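Local coordinates for epimerase family protein SDR39U1 (Homo sapiens, PDB 4B4O) that probably acts as an NADP-dependent oxidoreductase of the short-chain dehydrogenase/reductase family, and binds NADPH in a Rossmann-type domain, at residues A[102-107]-A[200-205]; A[153-158]-A[196-201]; A[54-59]-A[204-209]. The protein carries 3 engineered substitutions. All blocks are in the same frame, centred on the assembly; numbering follows the deposited sequence.

Interaction 1 of 3, residues A[102-107]-A[200-205]. With NDP (NADPH dihydro-nicotinamide-adenine-dinucleotide phosphate), chain I.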
# COMPACT_ATOMS: atom_id res chain seq x y z
N ALA A 102 17.72 7.27 -4.75
CA ALA A 102 16.74 6.59 -3.87
C ALA A 102 15.87 5.56 -4.60
O ALA A 102 15.62 5.66 -5.81
CB ALA A 102 15.87 7.59 -3.13
N TRP A 103 15.44 4.54 -3.85
CA TRP A 103 14.65 3.39 -4.37
C TRP A 103 13.68 2.91 -3.32
O TRP A 103 14.08 2.45 -2.26
CB TRP A 103 15.59 2.26 -4.77
CG TRP A 103 15.05 0.86 -5.02
CD1 TRP A 103 15.58 -0.32 -4.55
CD2 TRP A 103 13.94 0.43 -5.89
NE1 TRP A 103 14.89 -1.41 -5.02
CE2 TRP A 103 13.91 -1.04 -5.82
CE3 TRP A 103 13.00 1.08 -6.67
CZ2 TRP A 103 12.96 -1.79 -6.49
CZ3 TRP A 103 12.06 0.31 -7.35
CH2 TRP A 103 12.03 -1.09 -7.26
N VAL A 104 12.39 3.07 -3.59
CA VAL A 104 11.36 2.88 -2.58
C VAL A 104 10.33 1.88 -3.04
O VAL A 104 9.81 2.01 -4.14
CB VAL A 104 10.67 4.21 -2.30
CG1 VAL A 104 9.66 4.04 -1.17
CG2 VAL A 104 11.73 5.27 -2.01
N LEU A 105 10.04 0.89 -2.20
CA LEU A 105 9.03 -0.14 -2.50
C LEU A 105 7.89 -0.05 -1.53
O LEU A 105 8.09 0.29 -0.36
CB LEU A 105 9.65 -1.53 -2.39
CG LEU A 105 8.73 -2.68 -2.79
CD1 LEU A 105 8.24 -2.50 -4.22
CD2 LEU A 105 9.49 -3.99 -2.66
N VAL A 106 6.68 -0.31 -2.03
CA VAL A 106 5.51 -0.41 -1.16
C VAL A 106 5.18 -1.88 -1.03
O VAL A 106 5.01 -2.57 -2.03
CB VAL A 106 4.27 0.35 -1.70
CG1 VAL A 106 3.01 -0.06 -0.95
CG2 VAL A 106 4.45 1.86 -1.59
N THR A 107 5.13 -2.36 0.21
CA THR A 107 4.60 -3.70 0.47
C THR A 107 3.49 -3.54 1.52
O THR A 107 2.77 -2.53 1.51
CB THR A 107 5.71 -4.68 0.85
OG1 THR A 107 6.25 -4.34 2.13
CG2 THR A 107 6.83 -4.64 -0.18
N GLY A 200 2.44 11.09 1.09
CA GLY A 200 3.36 11.94 1.84
C GLY A 200 4.61 11.23 2.38
O GLY A 200 5.72 11.73 2.25
N ILE A 201 4.40 10.05 2.95
CA ILE A 201 5.50 9.24 3.45
C ILE A 201 6.43 8.86 2.31
O ILE A 201 7.63 9.01 2.41
CB ILE A 201 5.00 7.96 4.14
CG1 ILE A 201 4.33 8.31 5.48
CG2 ILE A 201 6.15 6.99 4.35
CD1 ILE A 201 3.44 7.18 5.98
N LEU A 202 5.86 8.39 1.22
CA LEU A 202 6.64 8.01 0.06
C LEU A 202 7.46 9.19 -0.46
O LEU A 202 8.63 9.05 -0.77
CB LEU A 202 5.72 7.48 -1.05
CG LEU A 202 5.05 6.13 -0.79
CD1 LEU A 202 3.97 5.92 -1.84
CD2 LEU A 202 6.09 5.04 -0.76
N THR A 203 6.83 10.34 -0.55
CA THR A 203 7.50 11.55 -0.99
C THR A 203 8.62 11.95 -0.04
O THR A 203 9.68 12.38 -0.46
CB THR A 203 6.50 12.70 -1.13
OG1 THR A 203 5.56 12.34 -2.14
CG2 THR A 203 7.19 13.99 -1.54
N HIS A 204 8.37 11.83 1.25
CA HIS A 204 9.37 12.14 2.23
C HIS A 204 10.54 11.19 2.09
O HIS A 204 11.70 11.59 2.25
CB HIS A 204 8.75 12.09 3.62
CG HIS A 204 9.63 12.63 4.69
ND1 HIS A 204 10.08 13.88 4.68
CD2 HIS A 204 10.14 12.04 5.84
CE1 HIS A 204 10.84 14.09 5.76
NE2 HIS A 204 10.87 12.96 6.47
N ALA A 205 10.26 9.91 1.83
CA ALA A 205 11.31 8.91 1.63
C ALA A 205 12.17 9.29 0.42
O ALA A 205 13.40 9.24 0.47
CB ALA A 205 10.73 7.52 1.44
PA NDP I . -3.66 -0.58 -8.03
O1A NDP I . -4.27 -1.95 -8.40
O2A NDP I . -4.52 0.70 -8.12
O5B NDP I . -2.39 -0.18 -8.98
C5B NDP I . -1.60 -1.27 -9.46
C4B NDP I . -0.94 -0.84 -10.75
O4B NDP I . 0.01 -1.85 -11.08
C3B NDP I . -1.96 -0.73 -11.89
O3B NDP I . -2.30 0.65 -12.22
C2B NDP I . -1.27 -1.40 -13.07
O2B NDP I . -0.61 -0.46 -13.90
C1B NDP I . -0.19 -2.23 -12.44
N9A NDP I . -0.67 -3.61 -12.47
C8A NDP I . -1.90 -4.15 -12.17
N7A NDP I . -1.86 -5.53 -12.43
C5A NDP I . -0.62 -5.82 -12.90
C6A NDP I . 0.12 -7.01 -13.34
N6A NDP I . -0.44 -8.24 -13.33
N1A NDP I . 1.40 -6.86 -13.75
C2A NDP I . 1.98 -5.63 -13.77
N3A NDP I . 1.38 -4.49 -13.35
C4A NDP I . 0.14 -4.56 -12.91
O3 NDP I . -3.07 -0.86 -6.55
PN NDP I . -2.82 0.28 -5.45
O1N NDP I . -2.44 1.57 -6.16
O2N NDP I . -3.97 0.33 -4.50
O5D NDP I . -1.53 -0.32 -4.63
C5D NDP I . -0.30 -0.42 -5.40
C4D NDP I . 0.69 -1.38 -4.77
O4D NDP I . 0.60 -1.14 -3.37
C3D NDP I . 0.36 -2.87 -4.96
O3D NDP I . 1.58 -3.64 -5.17
C2D NDP I . -0.37 -3.26 -3.67
O2D NDP I . -0.16 -4.57 -3.14
C1D NDP I . 0.27 -2.34 -2.66
N1N NDP I . -0.57 -2.06 -1.49
C2N NDP I . -1.79 -1.52 -1.61
C3N NDP I . -2.57 -1.27 -0.51
C7N NDP I . -3.91 -0.65 -0.70
O7N NDP I . -4.14 -0.11 -1.78
N7N NDP I . -4.82 -0.69 0.26
C4N NDP I . -2.07 -1.53 0.87
C5N NDP I . -0.73 -2.11 0.90
C6N NDP I . -0.04 -2.34 -0.28
P2B NDP I . -0.71 -0.62 -15.54
O1X NDP I . 0.24 -1.73 -15.92
O2X NDP I . -2.19 -0.95 -15.88
O3X NDP I . -0.19 0.80 -15.89

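Interaction 2 of 3, residues A[153-158]-A[196-201]. With NDP (NADPH dihydro-nicotinamide-adenine-dinucleotide phosphate), chain I.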
# COMPACT_ATOMS: atom_id res chain seq x y z
N VAL A 153 14.36 2.19 0.70
CA VAL A 153 13.26 2.32 1.64
C VAL A 153 12.17 1.31 1.27
O VAL A 153 11.89 1.09 0.10
CB VAL A 153 12.66 3.75 1.66
CG1 VAL A 153 11.51 3.81 2.66
CG2 VAL A 153 13.71 4.77 2.04
N VAL A 154 11.57 0.69 2.27
CA VAL A 154 10.40 -0.14 2.04
C VAL A 154 9.32 0.38 2.96
O VAL A 154 9.51 0.46 4.16
CB VAL A 154 10.67 -1.63 2.35
CG1 VAL A 154 9.36 -2.39 2.33
CG2 VAL A 154 11.64 -2.21 1.34
N VAL A 155 8.18 0.74 2.39
CA VAL A 155 7.03 1.19 3.16
C VAL A 155 5.99 0.07 3.19
O VAL A 155 5.38 -0.26 2.18
CB VAL A 155 6.43 2.50 2.56
CG1 VAL A 155 5.31 3.04 3.43
CG2 VAL A 155 7.52 3.56 2.41
N ARG A 156 5.81 -0.53 4.36
CA ARG A 156 4.79 -1.55 4.54
C ARG A 156 3.48 -0.82 4.86
O ARG A 156 3.32 -0.25 5.94
CB ARG A 156 5.15 -2.48 5.69
CG ARG A 156 6.30 -3.43 5.37
CD ARG A 156 6.90 -4.03 6.63
NE ARG A 156 8.04 -4.90 6.32
CZ ARG A 156 8.84 -5.45 7.22
NH1 ARG A 156 8.64 -5.24 8.52
NH2 ARG A 156 9.82 -6.24 6.83
N SER A 157 2.53 -0.88 3.94
CA SER A 157 1.32 -0.09 4.05
C SER A 157 0.15 -0.84 4.67
O SER A 157 -0.04 -2.04 4.45
CB SER A 157 0.89 0.39 2.66
OG SER A 157 -0.25 1.22 2.72
N GLY A 158 -0.66 -0.11 5.43
CA GLY A 158 -1.97 -0.59 5.84
C GLY A 158 -2.98 -0.31 4.75
O GLY A 158 -2.61 -0.05 3.61
N GLY A 196 -3.46 10.41 1.24
CA GLY A 196 -2.59 11.58 1.26
C GLY A 196 -1.35 11.36 2.10
O GLY A 196 -0.29 11.90 1.79
N ASP A 197 -1.49 10.59 3.17
CA ASP A 197 -0.37 10.33 4.07
C ASP A 197 0.55 9.23 3.57
O ASP A 197 1.75 9.27 3.83
CB ASP A 197 -0.87 10.03 5.48
CG ASP A 197 -1.22 11.28 6.26
OD1 ASP A 197 -0.46 12.27 6.17
OD2 ASP A 197 -2.26 11.27 6.97
N LEU A 198 0.02 8.25 2.83
CA LEU A 198 0.92 7.29 2.18
C LEU A 198 1.73 8.00 1.11
O LEU A 198 2.92 7.83 1.03
CB LEU A 198 0.17 6.08 1.58
CG LEU A 198 1.11 5.02 0.99
CD1 LEU A 198 2.09 4.54 2.03
CD2 LEU A 198 0.32 3.84 0.46
N ALA A 199 1.04 8.81 0.31
CA ALA A 199 1.67 9.63 -0.69
C ALA A 199 2.75 10.53 -0.08
O ALA A 199 3.85 10.70 -0.64
CB ALA A 199 0.60 10.47 -1.39
N GLY A 200 2.44 11.09 1.09
CA GLY A 200 3.36 11.94 1.84
C GLY A 200 4.61 11.23 2.38
O GLY A 200 5.72 11.73 2.25
N ILE A 201 4.40 10.05 2.95
CA ILE A 201 5.50 9.24 3.45
C ILE A 201 6.43 8.86 2.31
O ILE A 201 7.63 9.01 2.41
CB ILE A 201 5.00 7.96 4.14
CG1 ILE A 201 4.33 8.31 5.48
CG2 ILE A 201 6.15 6.99 4.35
CD1 ILE A 201 3.44 7.18 5.98
PA NDP I . -3.66 -0.58 -8.03
O1A NDP I . -4.27 -1.95 -8.40
O2A NDP I . -4.52 0.70 -8.12
O5B NDP I . -2.39 -0.18 -8.98
C5B NDP I . -1.60 -1.27 -9.46
C4B NDP I . -0.94 -0.84 -10.75
O4B NDP I . 0.01 -1.85 -11.08
C3B NDP I . -1.96 -0.73 -11.89
O3B NDP I . -2.30 0.65 -12.22
C2B NDP I . -1.27 -1.40 -13.07
O2B NDP I . -0.61 -0.46 -13.90
C1B NDP I . -0.19 -2.23 -12.44
N9A NDP I . -0.67 -3.61 -12.47
C8A NDP I . -1.90 -4.15 -12.17
N7A NDP I . -1.86 -5.53 -12.43
C5A NDP I . -0.62 -5.82 -12.90
C6A NDP I . 0.12 -7.01 -13.34
N6A NDP I . -0.44 -8.24 -13.33
N1A NDP I . 1.40 -6.86 -13.75
C2A NDP I . 1.98 -5.63 -13.77
N3A NDP I . 1.38 -4.49 -13.35
C4A NDP I . 0.14 -4.56 -12.91
O3 NDP I . -3.07 -0.86 -6.55
PN NDP I . -2.82 0.28 -5.45
O1N NDP I . -2.44 1.57 -6.16
O2N NDP I . -3.97 0.33 -4.50
O5D NDP I . -1.53 -0.32 -4.63
C5D NDP I . -0.30 -0.42 -5.40
C4D NDP I . 0.69 -1.38 -4.77
O4D NDP I . 0.60 -1.14 -3.37
C3D NDP I . 0.36 -2.87 -4.96
O3D NDP I . 1.58 -3.64 -5.17
C2D NDP I . -0.37 -3.26 -3.67
O2D NDP I . -0.16 -4.57 -3.14
C1D NDP I . 0.27 -2.34 -2.66
N1N NDP I . -0.57 -2.06 -1.49
C2N NDP I . -1.79 -1.52 -1.61
C3N NDP I . -2.57 -1.27 -0.51
C7N NDP I . -3.91 -0.65 -0.70
O7N NDP I . -4.14 -0.11 -1.78
N7N NDP I . -4.82 -0.69 0.26
C4N NDP I . -2.07 -1.53 0.87
C5N NDP I . -0.73 -2.11 0.90
C6N NDP I . -0.04 -2.34 -0.28
P2B NDP I . -0.71 -0.62 -15.54
O1X NDP I . 0.24 -1.73 -15.92
O2X NDP I . -2.19 -0.95 -15.88
O3X NDP I . -0.19 0.80 -15.89

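Interaction 3 of 3, residues A[54-59]-A[204-209]. With NDP (NADPH dihydro-nicotinamide-adenine-dinucleotide phosphate), chain I.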
# COMPACT_ATOMS: atom_id res chain seq x y z
N ALA A 54 15.34 9.10 -8.68
CA ALA A 54 14.71 8.20 -7.74
C ALA A 54 13.70 7.31 -8.43
O ALA A 54 13.18 7.64 -9.49
CB ALA A 54 14.05 9.00 -6.64
N ALA A 55 13.43 6.16 -7.83
CA ALA A 55 12.47 5.21 -8.39
C ALA A 55 11.57 4.63 -7.30
O ALA A 55 11.99 4.46 -6.15
CB ALA A 55 13.20 4.10 -9.15
N VAL A 56 10.33 4.32 -7.67
CA VAL A 56 9.34 3.70 -6.79
C VAL A 56 8.66 2.57 -7.54
O VAL A 56 8.40 2.72 -8.73
CB VAL A 56 8.24 4.69 -6.38
CG1 VAL A 56 7.25 4.02 -5.44
CG2 VAL A 56 8.81 5.94 -5.74
N ASN A 57 8.37 1.46 -6.88
CA ASN A 57 7.49 0.45 -7.47
C ASN A 57 6.18 0.26 -6.70
O ASN A 57 6.18 0.03 -5.49
CB ASN A 57 8.17 -0.90 -7.63
CG ASN A 57 7.43 -1.79 -8.62
OD1 ASN A 57 6.74 -1.32 -9.50
ND2 ASN A 57 7.59 -3.06 -8.48
N LEU A 58 5.08 0.35 -7.45
CA LEU A 58 3.73 0.12 -6.94
C LEU A 58 3.03 -1.00 -7.70
O LEU A 58 1.87 -1.35 -7.40
CB LEU A 58 2.90 1.40 -7.05
CG LEU A 58 3.46 2.65 -6.39
CD1 LEU A 58 2.59 3.83 -6.75
CD2 LEU A 58 3.59 2.50 -4.90
N ALA A 59 3.72 -1.59 -8.67
CA ALA A 59 3.08 -2.52 -9.59
C ALA A 59 2.60 -3.79 -8.87
O ALA A 59 3.32 -4.35 -8.07
CB ALA A 59 4.05 -2.89 -10.72
N HIS A 204 8.37 11.83 1.25
CA HIS A 204 9.37 12.14 2.23
C HIS A 204 10.54 11.19 2.09
O HIS A 204 11.70 11.59 2.25
CB HIS A 204 8.75 12.09 3.62
CG HIS A 204 9.63 12.63 4.69
ND1 HIS A 204 10.08 13.88 4.68
CD2 HIS A 204 10.14 12.04 5.84
CE1 HIS A 204 10.84 14.09 5.76
NE2 HIS A 204 10.87 12.96 6.47
N ALA A 205 10.26 9.91 1.83
CA ALA A 205 11.31 8.91 1.63
C ALA A 205 12.17 9.29 0.42
O ALA A 205 13.40 9.24 0.47
CB ALA A 205 10.73 7.52 1.44
N LEU A 206 11.51 9.72 -0.65
CA LEU A 206 12.21 10.14 -1.86
C LEU A 206 13.05 11.40 -1.64
O LEU A 206 14.12 11.51 -2.17
CB LEU A 206 11.22 10.33 -3.01
CG LEU A 206 10.53 9.07 -3.52
CD1 LEU A 206 9.35 9.36 -4.44
CD2 LEU A 206 11.52 8.22 -4.27
N GLU A 207 12.57 12.36 -0.86
CA GLU A 207 13.24 13.66 -0.75
C GLU A 207 14.32 13.68 0.32
O GLU A 207 15.39 14.22 0.12
CB GLU A 207 12.23 14.75 -0.42
CG GLU A 207 11.26 15.05 -1.55
CD GLU A 207 10.25 16.14 -1.20
OE1 GLU A 207 10.19 16.56 -0.04
OE2 GLU A 207 9.52 16.60 -2.09
N ALA A 208 14.01 13.12 1.49
CA ALA A 208 14.85 13.26 2.67
C ALA A 208 15.92 12.17 2.65
O ALA A 208 15.61 10.98 2.72
CB ALA A 208 13.98 13.15 3.91
N ASN A 209 17.18 12.56 2.59
CA ASN A 209 18.23 11.56 2.42
C ASN A 209 18.74 10.88 3.72
O ASN A 209 19.67 10.10 3.66
CB ASN A 209 19.40 12.12 1.57
CG ASN A 209 20.24 13.11 2.33
OD1 ASN A 209 20.02 13.34 3.52
ND2 ASN A 209 21.22 13.70 1.64
PA NDP I . -3.66 -0.58 -8.03
O1A NDP I . -4.27 -1.95 -8.40
O2A NDP I . -4.52 0.70 -8.12
O5B NDP I . -2.39 -0.18 -8.98
C5B NDP I . -1.60 -1.27 -9.46
C4B NDP I . -0.94 -0.84 -10.75
O4B NDP I . 0.01 -1.85 -11.08
C3B NDP I . -1.96 -0.73 -11.89
O3B NDP I . -2.30 0.65 -12.22
C2B NDP I . -1.27 -1.40 -13.07
O2B NDP I . -0.61 -0.46 -13.90
C1B NDP I . -0.19 -2.23 -12.44
N9A NDP I . -0.67 -3.61 -12.47
C8A NDP I . -1.90 -4.15 -12.17
N7A NDP I . -1.86 -5.53 -12.43
C5A NDP I . -0.62 -5.82 -12.90
C6A NDP I . 0.12 -7.01 -13.34
N6A NDP I . -0.44 -8.24 -13.33
N1A NDP I . 1.40 -6.86 -13.75
C2A NDP I . 1.98 -5.63 -13.77
N3A NDP I . 1.38 -4.49 -13.35
C4A NDP I . 0.14 -4.56 -12.91
O3 NDP I . -3.07 -0.86 -6.55
PN NDP I . -2.82 0.28 -5.45
O1N NDP I . -2.44 1.57 -6.16
O2N NDP I . -3.97 0.33 -4.50
O5D NDP I . -1.53 -0.32 -4.63
C5D NDP I . -0.30 -0.42 -5.40
C4D NDP I . 0.69 -1.38 -4.77
O4D NDP I . 0.60 -1.14 -3.37
C3D NDP I . 0.36 -2.87 -4.96
O3D NDP I . 1.58 -3.64 -5.17
C2D NDP I . -0.37 -3.26 -3.67
O2D NDP I . -0.16 -4.57 -3.14
C1D NDP I . 0.27 -2.34 -2.66
N1N NDP I . -0.57 -2.06 -1.49
C2N NDP I . -1.79 -1.52 -1.61
C3N NDP I . -2.57 -1.27 -0.51
C7N NDP I . -3.91 -0.65 -0.70
O7N NDP I . -4.14 -0.11 -1.78
N7N NDP I . -4.82 -0.69 0.26
C4N NDP I . -2.07 -1.53 0.87
C5N NDP I . -0.73 -2.11 0.90
C6N NDP I . -0.04 -2.34 -0.28
P2B NDP I . -0.71 -0.62 -15.54
O1X NDP I . 0.24 -1.73 -15.92
O2X NDP I . -2.19 -0.95 -15.88
O3X NDP I . -0.19 0.80 -15.89

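Interaction 1 of 3, residues A[102-107]-A[200-205]
Val-104 and Val-106 of strand 102-107 pack against Leu-202 of the helix that packs on one face of the sheet. The strand and helix segments run nearly antiparallel, with an angle of 157° between their directions. Their axes come within 9.4 Å. Leu-202 is the bridge between the two valines. Its CD2 methyl sits 3.7 Å from Val-104 CG1 and also 3.7 Å from Val-106 CG2. The Leu-202 side chain meets Val-106 at about a right angle but passes Val-104 more obliquely. The two valines offer different branches. Val-104 uses CG1, the methyl trans to its backbone N (chi1 -176°), while Val-106 uses CG2, the methyl beside its N.

This is the close-packed part. Toward Ala-205 the packing is looser: Val-104 CG2 stands 4.2 Å from Ala-205 CB, and the small alanine adds a single methyl. The helix side turned from the strand carries Gly-200 and His-204, which are partly exposed. His-204 NE2 bonds to the backbone O of Thr-275. The other face of the strand is covered too, with Leu-105 resting on Trp-139 and Ala-143 of helix 131-143.

Val-106 has a second role. While CG2 faces the helix, CG1 lies 3.6 Å from the ribose oxygen O4D of NADPH. The backbone O of Thr-107 lies close to the nicotinamide ring, 3.3 Å from C6N. If Val-106 were cut back to an alanine, Leu-202 CD2 would probably lose a methyl neighbour and a gap would be likely to open beside the nicotinamide ribose.

The contact is wholly apolar between buried side chains. Its cohesion therefore rests on the fit of methyl groups and the exclusion of water, with no directional bond between strand and helix.

Interaction 2 of 3, residues A[153-158]-A[196-201]
Leu-198 and Val-155 lie alongside each other and point in opposite directions. Leu-198 CD1 touches Val-155 CG1 at 3.8 Å. The other leucine branch turns to the next inward-facing strand residue, so that CD2 sits 3.5 Å from Ser-157 OG. Leu-198 thus spans both strand residues with its two methyls. Ile-201, one helical turn on, reaches Val-155 more obliquely through CG2, 4.1 Å from Val-155 CG1. Its CG2 is trans to its backbone N, and this aims that methyl at the valine.

Ser-157 is the polar member. Its OG is also trans to the backbone N (chi1 -177°). From there it donates to the backbone O of Gly-158 at 2.8 Å, with the donor tilted 23° from the carbonyl plane. The hydroxyl is thereby satisfied although its neighbour is a leucine methyl. Ser-157 CB lies 3.5 Å from C5N of the nicotinamide, and Gly-158 O is close to C4N. Ile-193 of strand 192-194 packs on Ser-157, Leu-198 and Ile-201.

This is the helix-on-sheet packing of a Rossmann-type domain, at the strand end that lines the nicotinamide pocket.

Interaction 3 of 3, residues A[54-59]-A[204-209]
Strand 54-57 belongs to the parallel sheet of the Rossmann-type domain, and its Ala-54 and Val-56 receive Leu-206 from the last turn of helix 195-207. Leu-206 points toward the strand and spreads its two methyls over it. CD2 touches Ala-54 CB at 3.6 Å. CD1 lies 3.7 Å from Val-56 CG2, and CD2 is nearly as close to that same methyl. The Leu-206 and Val-56 side chains meet at about a right angle. Val-56 keeps its CG1 trans to the backbone N (chi1 -179°), which leaves CG2, the branch beside the N, to meet the leucine. Leu-206 also packs on Val-3 of strand 2-6 and Val-104 of strand 102-108, so it rests across three neighbouring strands.

Just beyond Leu-206 the helix ends. Ala-208 is the first residue to leave helical geometry, although its N still bonds to His-204 O at 2.9 Å. The Ala-208 methyl sits over one face of the His-204 ring, toward the rim. Glu-207 forms a salt bridge with Arg-23 and a hydrogen bond with His-25.

At the other end of segment 54-59 the chain bends toward the cofactor. Asn-57 OD1 accepts from Ala-59 N at 3.1 Å, an Asx turn. The N-H points well at the oxygen (163°), but the donor stands 67° out of the carbonyl plane. Asn-57 ND2 is held by Thr-85 and Thr-86 of helix 72-95. Leu-58 and Ala-59, which bind NADP(+), follow this turn. A hydrophobic strand opening into a cofactor-binding turn at its C-terminal end is typical of the Rossmann fold.

How the interactions relate
All three interactions are buried and set helix 195-207 against one parallel sheet. Going along the helix, interaction 2 uses its start, interaction 1 its middle and interaction 3 its end. The strands come in matching order: 151-161, then 102-108, then 54-57. Strand 102-108 lies between the other two and probably hydrogen-bonds to both, for example Leu-105 O with Val-155 N and Val-104 N with Ala-55 O. Interactions 1 and 3 meet the helix mainly through aliphatic side chains, whereas interaction 2 adds a serine beside the nicotinamide. Each strand segment reaches NADPH at its C-terminal end; the start of the helix comes nearest the nicotinamide, and its end packs farther from it.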